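Local coordinates for putative acetyl/propionyl-CoA carboxylase, alpha subunit (Methylibium petroleiphilum, PDB 2O1Q), which binds zinc through a cupin-like domain and is probably an oxidoreductase, putatively an acetylacetone dioxygenase, at residues D18-F22 with A47-C51. Residue numbers count along the deposited sequence, not the author numbering.
Sequences DWKPF and AIFDC
Segment 18-22 is extended throughout (phi -61° to -121°, psi 136° to 148°), K20 and P21 forming a short strand, and meets segment 47-51, the end of strand 44-51, through side chains reaching past the strand that separates them. The CA atoms of W19 and D50 lie 8.1 Å apart, those of F22 and F49 8.5 Å. W19 points its CA-CB bond toward 47-51 and, with chi1 m and chi2 near 101°, lays its indole against the strand. D50 CB sits 3.6 Å from the centroid of the W19 six-membered ring, 11° off its normal, a CH-pi contact. W19 CZ3 approaches I48 O edge-on at 3.7 Å, and W19 CH2 lies 4.1 Å from I48 CG2. D50, chi1 t, directs its carboxylate to a salt bridge with R32. The CA spacing reflects strand 32-39 lying between 20-21 and 44-51 in the antiparallel cupin sheet; K20 and F22 pair by backbone hydrogen bonds with W33 and I31, and I48 with K34. The F22 CA-CB bond (chi1 t, chi2 73°) is again directed toward 47-51. That of F49, chi1 m, is directed away from 18-22, but its ring end returns, its edge toward the F22 face in an offset edge-to-face pair: centroids 5.7 Å apart, planes at 68°, F22 CE1 to F49 CE2 3.8 Å. W33 and F57 also meet the F22 ring edge-to-face, and F113 stacks on F49.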
ATOM      1  N   ASP A  18      -9.868   7.755  26.336  1.00 21.87           N
ATOM      2  CA  ASP A  18      -8.837   7.880  27.361  1.00 18.59           C
ATOM      3  C   ASP A  18      -7.480   7.414  26.852  1.00 19.84           C
ATOM      4  O   ASP A  18      -7.388   6.395  26.143  1.00 19.90           O
ATOM      5  CB  ASP A  18      -9.179   7.043  28.592  1.00 20.50           C
ATOM      6  CG  ASP A  18     -10.193   7.710  29.482  1.00 28.24           C
ATOM      7  OD1 ASP A  18     -10.134   8.949  29.613  1.00 39.87           O
ATOM      8  OD2 ASP A  18     -11.043   6.999  30.033  1.00 40.82           O
ATOM      9  N   TRP A  19      -6.433   8.119  27.264  1.00 20.10           N
ATOM     10  CA  TRP A  19      -5.076   7.633  27.103  1.00 17.44           C
ATOM     11  C   TRP A  19      -4.923   6.325  27.861  1.00 15.89           C
ATOM     12  O   TRP A  19      -5.528   6.120  28.922  1.00 19.12           O
ATOM     13  CB  TRP A  19      -4.063   8.640  27.662  1.00 14.60           C
ATOM     14  CG  TRP A  19      -3.962   9.983  26.957  1.00 15.86           C
ATOM     15  CD1 TRP A  19      -4.519  11.181  27.364  1.00 22.21           C
ATOM     16  CD2 TRP A  19      -3.342  10.242  25.714  1.00 16.08           C
ATOM     17  NE1 TRP A  19      -4.233  12.167  26.465  1.00 19.30           N
ATOM     18  CE2 TRP A  19      -3.504  11.628  25.444  1.00 20.19           C
ATOM     19  CE3 TRP A  19      -2.621   9.454  24.814  1.00 16.71           C
ATOM     20  CZ2 TRP A  19      -3.018  12.211  24.297  1.00 17.83           C
ATOM     21  CZ3 TRP A  19      -2.117  10.037  23.741  1.00 15.27           C
ATOM     22  CH2 TRP A  19      -2.341  11.380  23.454  1.00 15.00           C
ATOM     23  N   LYS A  20      -4.118   5.431  27.329  1.00 17.80           N
ATOM     24  CA  LYS A  20      -3.716   4.182  27.973  1.00 17.93           C
ATOM     25  C   LYS A  20      -2.192   4.162  28.097  1.00 20.16           C
ATOM     26  O   LYS A  20      -1.489   4.688  27.277  1.00 16.16           O
ATOM     27  CB  LYS A  20      -4.202   2.919  27.194  1.00 19.19           C
ATOM     28  CG  LYS A  20      -5.703   2.646  27.198  1.00 21.29           C
ATOM     29  CD  LYS A  20      -6.013   1.212  26.771  1.00 25.23           C
ATOM     30  CE  LYS A  20      -7.490   0.902  26.862  1.00 36.91           C
ATOM     31  NZ  LYS A  20      -8.208   1.513  25.720  1.00 26.25           N
ATOM     32  N   PRO A  21      -1.666   3.535  29.144  1.00 20.18           N
ATOM     33  CA  PRO A  21      -0.212   3.398  29.190  1.00 20.87           C
ATOM     34  C   PRO A  21       0.306   2.548  28.007  1.00 20.60           C
ATOM     35  O   PRO A  21      -0.303   1.531  27.627  1.00 22.68           O
ATOM     36  CB  PRO A  21       0.054   2.738  30.547  1.00 21.50           C
ATOM     37  CG  PRO A  21      -1.256   2.786  31.292  1.00 26.03           C
ATOM     38  CD  PRO A  21      -2.340   2.928  30.297  1.00 21.01           C
ATOM     39  N   PHE A  22       1.387   3.006  27.365  1.00 19.21           N
ATOM     40  CA  PHE A  22       2.009   2.264  26.319  1.00 19.76           C
ATOM     41  C   PHE A  22       2.845   1.161  26.996  1.00 19.93           C
ATOM     42  O   PHE A  22       3.446   1.393  28.060  1.00 23.04           O
ATOM     43  CB  PHE A  22       2.888   3.187  25.441  1.00 21.20           C
ATOM     44  CG  PHE A  22       3.330   2.545  24.198  1.00 18.56           C
ATOM     45  CD1 PHE A  22       2.434   2.331  23.179  1.00 21.82           C
ATOM     46  CD2 PHE A  22       4.612   2.012  24.089  1.00 21.63           C
ATOM     47  CE1 PHE A  22       2.802   1.660  22.045  1.00 20.23           C
ATOM     48  CE2 PHE A  22       4.980   1.337  22.968  1.00 24.87           C
ATOM     49  CZ  PHE A  22       4.083   1.154  21.947  1.00 28.04           C
ATOM     50  N   ALA A  47      -1.944   5.857  15.363  1.00 14.19           N
ATOM     51  CA  ALA A  47      -2.035   6.084  16.788  1.00 15.46           C
ATOM     52  C   ALA A  47      -1.504   7.443  17.103  1.00 14.76           C
ATOM     53  O   ALA A  47      -0.758   8.062  16.265  1.00 16.05           O
ATOM     54  CB  ALA A  47      -1.254   4.965  17.551  1.00 18.77           C
ATOM     55  N   ILE A  48      -1.869   7.949  18.297  1.00 15.86           N
ATOM     56  CA  ILE A  48      -1.284   9.194  18.836  1.00 14.57           C
ATOM     57  C   ILE A  48      -0.689   8.878  20.192  1.00 14.61           C
ATOM     58  O   ILE A  48      -1.121   7.923  20.861  1.00 14.84           O
ATOM     59  CB  ILE A  48      -2.305  10.364  18.875  1.00 16.50           C
ATOM     60  CG1 ILE A  48      -1.635  11.665  19.217  1.00 17.81           C
ATOM     61  CG2 ILE A  48      -3.485   9.952  19.746  1.00 20.17           C
ATOM     62  CD1 ILE A  48      -2.499  12.923  18.860  1.00 19.65           C
ATOM     63  N   PHE A  49       0.422   9.536  20.477  1.00 17.49           N
ATOM     64  CA  PHE A  49       1.235   9.305  21.660  1.00 16.74           C
ATOM     65  C   PHE A  49       1.467  10.576  22.445  1.00 14.32           C
ATOM     66  O   PHE A  49       1.686  11.641  21.864  1.00 16.68           O
ATOM     67  CB  PHE A  49       2.590   8.740  21.254  1.00 15.11           C
ATOM     68  CG  PHE A  49       2.500   7.447  20.446  1.00 15.12           C
ATOM     69  CD1 PHE A  49       2.265   7.481  19.096  1.00 18.86           C
ATOM     70  CD2 PHE A  49       2.595   6.201  21.063  1.00 15.19           C
ATOM     71  CE1 PHE A  49       2.185   6.336  18.367  1.00 17.32           C
ATOM     72  CE2 PHE A  49       2.515   5.061  20.321  1.00 16.99           C
ATOM     73  CZ  PHE A  49       2.283   5.118  18.996  1.00 16.18           C
ATOM     74  N   ASP A  50       1.478  10.387  23.748  1.00 15.25           N
ATOM     75  CA  ASP A  50       1.710  11.440  24.744  1.00 17.44           C
ATOM     76  C   ASP A  50       2.952  10.991  25.487  1.00 16.21           C
ATOM     77  O   ASP A  50       2.932   9.984  26.182  1.00 17.58           O
ATOM     78  CB  ASP A  50       0.522  11.542  25.688  1.00 18.71           C
ATOM     79  CG  ASP A  50       0.704  12.622  26.718  1.00 25.88           C
ATOM     80  OD1 ASP A  50       1.093  13.733  26.324  1.00 36.10           O
ATOM     81  OD2 ASP A  50       0.466  12.358  27.892  1.00 26.84           O
ATOM     82  N   CYS A  51       4.029  11.752  25.367  1.00 17.28           N
ATOM     83  CA  CYS A  51       5.323  11.285  25.770  1.00 18.78           C
ATOM     84  C   CYS A  51       5.955  12.262  26.711  1.00 18.33           C
ATOM     85  O   CYS A  51       6.311  13.362  26.310  1.00 17.26           O
ATOM     86  CB  CYS A  51       6.207  11.133  24.558  1.00 15.99           C
ATOM     87  SG  CYS A  51       5.620  10.134  23.193  1.00 18.50           S
TER